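Local coordinates for protein beta-glucoside phosphorylase BglX (Unidentified, PDB 5VQE) that probably cleaves beta-glucosides by transferring the glucosyl group to phosphate, as a beta-glucoside phosphorylase of glycoside hydrolase family 3, at residues Q205-W219 against S240-V252. Sequence-based numbering, arbitrary orientation.
Sequences QHLMSSVNNLSADEW and SAHIRQPNVTRMV
A bend at chi2 (-51°) turns the amide of Gln245 back toward the chain at Asn212 to Leu214, and Trp219, its CG anti to the backbone N (chi1 -176°), lays its five-membered ring against the bent chain, with Gln245 CG over one face. NE2 gives an almost straight bond to Leu214 O (2.9 Å) and a more bent one to Asn212 OD1, while OE1 caps helix 246-252 by accepting from Val248 N (2.8 Å), an example of how a cap residue can also tie its helix to a neighbouring loop. Asn247 ND2 reaches Leu214 O from the opposite face of that carbonyl, so two amides grip one oxygen. An alanine in place of Gln245 would probably leave Val248 N without its capping acceptor, Asn212 OD1 without this donor and a gap beside the indole. Parallel strand bonds run from Arg244 N to Ser210 O (2.9 Å) and from Asn212 N to Arg244 O (2.8 Å). The Arg244 guanidinium meets Ser209 O in its own plane through NH2, with Val211 CG2 over one face. Gln205 OE1 accepts from His242 N, and the Gln205 side chain also touches the bound 2-deoxy-2-fluoroglucose. Short strand 210-211, in the loop after strand 191-195, thus pairs with the end of strand 237-244, helix 216-232 making the crossover, beside the sugar pocket of the family 3 TIM-barrel domain.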
ATOM      1  N   GLN A 205      -1.092 -12.706   3.423  1.00 19.72           N
ATOM      2  CA  GLN A 205      -2.251 -12.812   4.308  1.00 20.01           C
ATOM      3  C   GLN A 205      -3.575 -12.757   3.556  1.00 23.10           C
ATOM      4  O   GLN A 205      -4.622 -13.082   4.144  1.00 18.78           O
ATOM      5  CB  GLN A 205      -2.223 -11.712   5.376  1.00 20.83           C
ATOM      6  CG  GLN A 205      -1.887 -10.319   4.850  1.00 24.35           C
ATOM      7  CD  GLN A 205      -2.539  -9.208   5.645  1.00 23.49           C
ATOM      8  OE1 GLN A 205      -3.433  -9.440   6.472  1.00 17.25           O
ATOM      9  NE2 GLN A 205      -2.087  -7.979   5.400  1.00 24.31           N
ATOM     10  N   HIS A 206      -3.554 -12.342   2.286  1.00 20.26           N
ATOM     11  CA  HIS A 206      -4.726 -12.476   1.430  1.00 27.87           C
ATOM     12  C   HIS A 206      -5.120 -13.938   1.250  1.00 23.99           C
ATOM     13  O   HIS A 206      -6.296 -14.235   1.012  1.00 25.01           O
ATOM     14  CB  HIS A 206      -4.465 -11.844   0.057  1.00 28.73           C
ATOM     15  CG  HIS A 206      -4.292 -10.355   0.088  1.00 37.45           C
ATOM     16  ND1 HIS A 206      -3.129  -9.745   0.506  1.00 33.76           N
ATOM     17  CD2 HIS A 206      -5.129  -9.355  -0.276  1.00 40.84           C
ATOM     18  CE1 HIS A 206      -3.268  -8.433   0.423  1.00 33.11           C
ATOM     19  NE2 HIS A 206      -4.476  -8.170  -0.041  1.00 36.62           N
ATOM     20  N   LEU A 207      -4.159 -14.858   1.368  1.00 22.54           N
ATOM     21  CA  LEU A 207      -4.358 -16.268   1.044  1.00 26.46           C
ATOM     22  C   LEU A 207      -4.263 -17.194   2.249  1.00 27.55           C
ATOM     23  O   LEU A 207      -4.498 -18.401   2.104  1.00 24.33           O
ATOM     24  CB  LEU A 207      -3.331 -16.712  -0.004  1.00 27.71           C
ATOM     25  CG  LEU A 207      -3.452 -16.021  -1.365  1.00 34.66           C
ATOM     26  CD1 LEU A 207      -2.293 -16.404  -2.258  1.00 37.34           C
ATOM     27  CD2 LEU A 207      -4.778 -16.366  -2.042  1.00 36.85           C
ATOM     28  N   MET A 208      -3.930 -16.670   3.426  1.00 23.31           N
ATOM     29  CA  MET A 208      -3.737 -17.477   4.627  1.00 23.79           C
ATOM     30  C   MET A 208      -3.440 -16.505   5.764  1.00 21.27           C
ATOM     31  O   MET A 208      -3.298 -15.301   5.538  1.00 20.31           O
ATOM     32  CB  MET A 208      -2.600 -18.472   4.433  1.00 26.02           C
ATOM     33  CG  MET A 208      -1.334 -17.815   3.891  1.00 30.68           C
ATOM     34  SD  MET A 208       0.111 -18.866   4.051  1.00 32.26           S
ATOM     35  CE  MET A 208       0.303 -18.794   5.831  1.00 35.58           C
ATOM     36  N   SER A 209      -3.369 -17.025   6.991  1.00 19.02           N
ATOM     37  CA  SER A 209      -2.897 -16.216   8.115  1.00 19.88           C
ATOM     38  C   SER A 209      -1.378 -16.356   8.192  1.00 24.84           C
ATOM     39  O   SER A 209      -0.856 -17.342   8.720  1.00 17.19           O
ATOM     40  CB  SER A 209      -3.568 -16.629   9.418  1.00 24.22           C
ATOM     41  OG  SER A 209      -3.077 -15.834  10.488  1.00 22.40           O
ATOM     42  N   SER A 210      -0.664 -15.365   7.662  1.00 19.83           N
ATOM     43  CA  SER A 210       0.789 -15.410   7.660  1.00 18.38           C
ATOM     44  C   SER A 210       1.318 -15.122   9.068  1.00 18.81           C
ATOM     45  O   SER A 210       0.588 -14.678   9.959  1.00 15.12           O
ATOM     46  CB  SER A 210       1.348 -14.434   6.624  1.00 19.73           C
ATOM     47  OG  SER A 210       1.025 -13.093   6.929  1.00 17.76           O
ATOM     48  N   VAL A 211       2.600 -15.413   9.278  1.00 16.17           N
ATOM     49  CA  VAL A 211       3.150 -15.528  10.627  1.00 15.69           C
ATOM     50  C   VAL A 211       4.428 -14.710  10.735  1.00 16.85           C
ATOM     51  O   VAL A 211       5.395 -14.951   9.998  1.00 20.23           O
ATOM     52  CB  VAL A 211       3.415 -16.994  11.008  1.00 18.35           C
ATOM     53  CG1 VAL A 211       3.870 -17.106  12.457  1.00 15.93           C
ATOM     54  CG2 VAL A 211       2.164 -17.818  10.796  1.00 21.32           C
ATOM     55  N   ASN A 212       4.433 -13.750  11.659  1.00 15.82           N
ATOM     56  CA  ASN A 212       5.638 -13.045  12.095  1.00 14.10           C
ATOM     57  C   ASN A 212       6.231 -13.870  13.237  1.00 15.10           C
ATOM     58  O   ASN A 212       5.714 -13.865  14.356  1.00 14.99           O
ATOM     59  CB  ASN A 212       5.276 -11.622  12.515  1.00 12.04           C
ATOM     60  CG  ASN A 212       6.475 -10.786  12.904  1.00 13.03           C
ATOM     61  OD1 ASN A 212       7.407 -11.265  13.548  1.00 16.18           O
ATOM     62  ND2 ASN A 212       6.450  -9.511  12.521  1.00 14.68           N
ATOM     63  N   ASN A 213       7.297 -14.621  12.948  1.00 15.72           N
ATOM     64  CA  ASN A 213       7.808 -15.624  13.876  1.00 15.64           C
ATOM     65  C   ASN A 213       9.080 -15.177  14.591  1.00 17.53           C
ATOM     66  O   ASN A 213       9.802 -16.012  15.155  1.00 16.41           O
ATOM     67  CB  ASN A 213       8.039 -16.948  13.144  1.00 20.11           C
ATOM     68  CG  ASN A 213       9.180 -16.885  12.154  1.00 30.75           C
ATOM     69  OD1 ASN A 213       9.399 -15.869  11.497  1.00 32.24           O
ATOM     70  ND2 ASN A 213       9.921 -17.982  12.042  1.00 36.05           N
ATOM     71  N   LEU A 214       9.372 -13.883  14.578  1.00 17.00           N
ATOM     72  CA  LEU A 214      10.455 -13.364  15.398  1.00 15.48           C
ATOM     73  C   LEU A 214      10.202 -13.715  16.863  1.00 17.13           C
ATOM     74  O   LEU A 214       9.061 -13.908  17.293  1.00 16.27           O
ATOM     75  CB  LEU A 214      10.574 -11.847  15.225  1.00 15.03           C
ATOM     76  CG  LEU A 214      10.907 -11.321  13.821  1.00 17.03           C
ATOM     77  CD1 LEU A 214      10.940  -9.789  13.818  1.00 15.34           C
ATOM     78  CD2 LEU A 214      12.240 -11.872  13.321  1.00 16.83           C
ATOM     79  N   SER A 215      11.282 -13.827  17.628  1.00 15.52           N
ATOM     80  CA  SER A 215      11.143 -13.898  19.069  1.00 15.11           C
ATOM     81  C   SER A 215      10.465 -12.630  19.569  1.00 17.78           C
ATOM     82  O   SER A 215      10.433 -11.602  18.886  1.00 14.86           O
ATOM     83  CB  SER A 215      12.505 -14.064  19.731  1.00 16.83           C
ATOM     84  OG  SER A 215      13.247 -12.866  19.649  1.00 16.65           O
ATOM     85  N   ALA A 216       9.896 -12.711  20.770  1.00 15.28           N
ATOM     86  CA  ALA A 216       9.274 -11.526  21.351  1.00 14.46           C
ATOM     87  C   ALA A 216      10.269 -10.377  21.424  1.00 16.06           C
ATOM     88  O   ALA A 216       9.944  -9.242  21.054  1.00 14.61           O
ATOM     89  CB  ALA A 216       8.715 -11.843  22.733  1.00 19.02           C
ATOM     90  N   ASP A 217      11.498 -10.658  21.872  1.00 17.24           N
ATOM     91  CA  ASP A 217      12.522  -9.617  21.966  1.00 17.11           C
ATOM     92  C   ASP A 217      12.895  -9.081  20.589  1.00 14.31           C
ATOM     93  O   ASP A 217      13.026  -7.866  20.402  1.00 16.20           O
ATOM     94  CB  ASP A 217      13.770 -10.156  22.669  1.00 18.03           C
ATOM     95  CG  ASP A 217      13.619 -10.221  24.185  1.00 30.49           C
ATOM     96  OD1 ASP A 217      12.643  -9.654  24.726  1.00 31.31           O
ATOM     97  OD2 ASP A 217      14.487 -10.841  24.843  1.00 30.38           O
ATOM     98  N   GLU A 218      13.110  -9.973  19.619  1.00 15.74           N
ATOM     99  CA  GLU A 218      13.423  -9.524  18.266  1.00 15.72           C
ATOM    100  C   GLU A 218      12.317  -8.643  17.711  1.00 15.28           C
ATOM    101  O   GLU A 218      12.596  -7.606  17.094  1.00 13.89           O
ATOM    102  CB  GLU A 218      13.641 -10.719  17.338  1.00 19.42           C
ATOM    103  CG  GLU A 218      14.918 -11.506  17.589  1.00 23.79           C
ATOM    104  CD  GLU A 218      14.959 -12.834  16.830  1.00 25.66           C
ATOM    105  OE1 GLU A 218      13.887 -13.340  16.420  1.00 20.77           O
ATOM    106  OE2 GLU A 218      16.070 -13.380  16.650  1.00 32.19           O
ATOM    107  N   TRP A 219      11.054  -9.054  17.890  1.00 13.64           N
ATOM    108  CA  TRP A 219       9.934  -8.252  17.401  1.00 13.88           C
ATOM    109  C   TRP A 219       9.909  -6.898  18.090  1.00 12.52           C
ATOM    110  O   TRP A 219       9.806  -5.851  17.438  1.00 11.30           O
ATOM    111  CB  TRP A 219       8.609  -8.993  17.625  1.00 14.39           C
ATOM    112  CG  TRP A 219       7.420  -8.265  17.050  1.00 16.74           C
ATOM    113  CD1 TRP A 219       6.918  -8.403  15.795  1.00 14.42           C
ATOM    114  CD2 TRP A 219       6.594  -7.284  17.705  1.00 11.86           C
ATOM    115  NE1 TRP A 219       5.836  -7.575  15.621  1.00 11.73           N
ATOM    116  CE2 TRP A 219       5.611  -6.884  16.780  1.00 11.41           C
ATOM    117  CE3 TRP A 219       6.593  -6.709  18.979  1.00 12.85           C
ATOM    118  CZ2 TRP A 219       4.640  -5.927  17.083  1.00 11.96           C
ATOM    119  CZ3 TRP A 219       5.625  -5.763  19.281  1.00 12.60           C
ATOM    120  CH2 TRP A 219       4.663  -5.383  18.339  1.00 12.93           C
ATOM    121  N   SER A 240      -5.094  -3.403  12.014  1.00  8.91           N
ATOM    122  CA  SER A 240      -4.719  -4.709  12.544  1.00 11.20           C
ATOM    123  C   SER A 240      -5.027  -5.779  11.505  1.00  9.33           C
ATOM    124  O   SER A 240      -6.187  -5.973  11.124  1.00 10.48           O
ATOM    125  CB  SER A 240      -5.464  -4.979  13.853  1.00 11.21           C
ATOM    126  OG  SER A 240      -5.001  -6.180  14.466  1.00 11.92           O
ATOM    127  N   ALA A 241      -3.995  -6.467  11.042  1.00  9.47           N
ATOM    128  CA  ALA A 241      -4.101  -7.324   9.875  1.00 11.53           C
ATOM    129  C   ALA A 241      -4.129  -8.786  10.293  1.00 12.42           C
ATOM    130  O   ALA A 241      -4.102  -9.125  11.476  1.00 12.41           O
ATOM    131  CB  ALA A 241      -2.959  -7.035   8.903  1.00 13.63           C
ATOM    132  N   HIS A 242      -4.183  -9.660   9.294  1.00  9.07           N
ATOM    133  CA  HIS A 242      -4.444 -11.077   9.528  1.00  9.89           C
ATOM    134  C   HIS A 242      -3.141 -11.853   9.645  1.00 12.26           C
ATOM    135  O   HIS A 242      -2.915 -12.876   9.001  1.00 16.73           O
ATOM    136  CB  HIS A 242      -5.331 -11.611   8.415  1.00 11.97           C
ATOM    137  CG  HIS A 242      -6.447 -10.682   8.061  1.00 10.25           C
ATOM    138  ND1 HIS A 242      -7.278 -10.127   9.010  1.00 11.21           N
ATOM    139  CD2 HIS A 242      -6.851 -10.185   6.866  1.00 13.28           C
ATOM    140  CE1 HIS A 242      -8.153  -9.334   8.414  1.00 13.20           C
ATOM    141  NE2 HIS A 242      -7.914  -9.350   7.114  1.00 13.38           N
ATOM    142  N   ILE A 243      -2.267 -11.315  10.491  1.00 10.01           N
ATOM    143  CA  ILE A 243      -0.913 -11.807  10.699  1.00 12.03           C
ATOM    144  C   ILE A 243      -0.787 -12.197  12.164  1.00 11.98           C
ATOM    145  O   ILE A 243      -1.179 -11.430  13.047  1.00 10.85           O
ATOM    146  CB  ILE A 243       0.135 -10.739  10.331  1.00 13.53           C
ATOM    147  CG1 ILE A 243      -0.009 -10.302   8.866  1.00 14.47           C
ATOM    148  CG2 ILE A 243       1.531 -11.244  10.612  1.00 13.44           C
ATOM    149  CD1 ILE A 243       0.751  -9.039   8.518  1.00 15.71           C
ATOM    150  N   ARG A 244      -0.233 -13.374  12.420  1.00 11.30           N
ATOM    151  CA  ARG A 244       0.023 -13.817  13.786  1.00 13.90           C
ATOM    152  C   ARG A 244       1.430 -13.430  14.228  1.00 14.07           C
ATOM    153  O   ARG A 244       2.347 -13.312  13.408  1.00 15.90           O
ATOM    154  CB  ARG A 244      -0.148 -15.333  13.906  1.00 14.62           C
ATOM    155  CG  ARG A 244      -1.596 -15.769  13.947  1.00 18.24           C
ATOM    156  CD  ARG A 244      -1.741 -17.267  13.789  1.00 23.08           C
ATOM    157  NE  ARG A 244      -1.554 -17.684  12.409  1.00 26.17           N
ATOM    158  CZ  ARG A 244      -1.553 -18.952  12.007  1.00 33.69           C
ATOM    159  NH1 ARG A 244      -1.729 -19.933  12.885  1.00 38.46           N
ATOM    160  NH2 ARG A 244      -1.378 -19.240  10.725  1.00 29.93           N
ATOM    161  N   GLN A 245       1.586 -13.223  15.539  1.00 13.16           N
ATOM    162  CA  GLN A 245       2.898 -13.087  16.179  1.00 14.10           C
ATOM    163  C   GLN A 245       2.853 -14.000  17.396  1.00 12.85           C
ATOM    164  O   GLN A 245       2.587 -13.556  18.522  1.00 13.35           O
ATOM    165  CB  GLN A 245       3.218 -11.642  16.561  1.00 13.45           C
ATOM    166  CG  GLN A 245       4.667 -11.237  16.319  1.00 13.94           C
ATOM    167  CD  GLN A 245       5.684 -12.204  16.931  1.00 16.62           C
ATOM    168  OE1 GLN A 245       5.361 -12.961  17.850  1.00 17.13           O
ATOM    169  NE2 GLN A 245       6.925 -12.163  16.432  1.00 14.24           N
ATOM    170  N   PRO A 246       3.052 -15.300  17.193  1.00 12.92           N
ATOM    171  CA  PRO A 246       2.844 -16.243  18.307  1.00 14.61           C
ATOM    172  C   PRO A 246       3.734 -15.972  19.503  1.00 12.85           C
ATOM    173  O   PRO A 246       3.296 -16.145  20.648  1.00 14.55           O
ATOM    174  CB  PRO A 246       3.134 -17.609  17.667  1.00 15.44           C
ATOM    175  CG  PRO A 246       3.834 -17.323  16.387  1.00 22.38           C
ATOM    176  CD  PRO A 246       3.359 -15.989  15.933  1.00 16.74           C
ATOM    177  N   ASN A 247       4.972 -15.531  19.278  1.00 14.91           N
ATOM    178  CA  ASN A 247       5.910 -15.378  20.389  1.00 15.30           C
ATOM    179  C   ASN A 247       5.572 -14.160  21.233  1.00 15.25           C
ATOM    180  O   ASN A 247       5.715 -14.189  22.462  1.00 16.85           O
ATOM    181  CB  ASN A 247       7.339 -15.303  19.852  1.00 13.61           C
ATOM    182  CG  ASN A 247       7.807 -16.630  19.284  1.00 18.19           C
ATOM    183  OD1 ASN A 247       7.532 -17.682  19.854  1.00 20.00           O
ATOM    184  ND2 ASN A 247       8.493 -16.592  18.150  1.00 17.69           N
ATOM    185  N   VAL A 248       5.121 -13.080  20.597  1.00 12.87           N
ATOM    186  CA  VAL A 248       4.626 -11.935  21.355  1.00 14.56           C
ATOM    187  C   VAL A 248       3.342 -12.307  22.077  1.00 15.60           C
ATOM    188  O   VAL A 248       3.123 -11.914  23.230  1.00 16.80           O
ATOM    189  CB  VAL A 248       4.423 -10.727  20.423  1.00 12.53           C
ATOM    190  CG1 VAL A 248       3.713  -9.584  21.144  1.00 16.60           C
ATOM    191  CG2 VAL A 248       5.772 -10.255  19.882  1.00 17.17           C
ATOM    192  N   THR A 249       2.472 -13.068  21.411  1.00 14.64           N
ATOM    193  CA  THR A 249       1.233 -13.501  22.044  1.00 14.55           C
ATOM    194  C   THR A 249       1.524 -14.301  23.309  1.00 15.07           C
ATOM    195  O   THR A 249       0.923 -14.055  24.360  1.00 14.84           O
ATOM    196  CB  THR A 249       0.406 -14.317  21.056  1.00 13.89           C
ATOM    197  OG1 THR A 249       0.037 -13.475  19.958  1.00 15.66           O
ATOM    198  CG2 THR A 249      -0.860 -14.867  21.716  1.00 17.75           C
ATOM    199  N   ARG A 250       2.470 -15.245  23.234  1.00 15.65           N
ATOM    200  CA  ARG A 250       2.815 -16.039  24.414  1.00 16.11           C
ATOM    201  C   ARG A 250       3.494 -15.205  25.492  1.00 19.11           C
ATOM    202  O   ARG A 250       3.394 -15.541  26.677  1.00 19.10           O
ATOM    203  CB  ARG A 250       3.722 -17.207  24.044  1.00 19.52           C
ATOM    204  CG  ARG A 250       3.019 -18.298  23.288  1.00 23.06           C
ATOM    205  CD  ARG A 250       3.840 -19.576  23.241  1.00 28.83           C
ATOM    206  NE  ARG A 250       3.407 -20.399  22.119  1.00 33.47           N
ATOM    207  CZ  ARG A 250       3.922 -20.340  20.893  1.00 27.46           C
ATOM    208  NH1 ARG A 250       4.923 -19.515  20.620  1.00 32.56           N
ATOM    209  NH2 ARG A 250       3.442 -21.127  19.937  1.00 36.08           N
ATOM    210  N   MET A 251       4.209 -14.142  25.114  1.00 16.61           N
ATOM    211  CA  MET A 251       4.776 -13.255  26.125  1.00 19.40           C
ATOM    212  C   MET A 251       3.673 -12.640  26.968  1.00 20.73           C
ATOM    213  O   MET A 251       3.783 -12.569  28.198  1.00 21.08           O
ATOM    214  CB  MET A 251       5.622 -12.160  25.469  1.00 18.00           C
ATOM    215  CG  MET A 251       6.167 -11.107  26.446  1.00 21.83           C
ATOM    216  SD  MET A 251       6.960  -9.711  25.628  1.00 33.63           S
ATOM    217  CE  MET A 251       5.519  -8.759  25.188  1.00 26.65           C
ATOM    218  N   VAL A 252       2.588 -12.207  26.321  1.00 20.81           N
ATOM    219  CA  VAL A 252       1.462 -11.632  27.048  1.00 18.70           C
ATOM    220  C   VAL A 252       0.726 -12.704  27.840  1.00 19.30           C
ATOM    221  O   VAL A 252       0.295 -12.464  28.974  1.00 23.45           O
ATOM    222  CB  VAL A 252       0.517 -10.910  26.067  1.00 17.24           C
ATOM    223  CG1 VAL A 252      -0.729 -10.412  26.786  1.00 18.66           C
ATOM    224  CG2 VAL A 252       1.256  -9.749  25.366  1.00 18.97           C
TER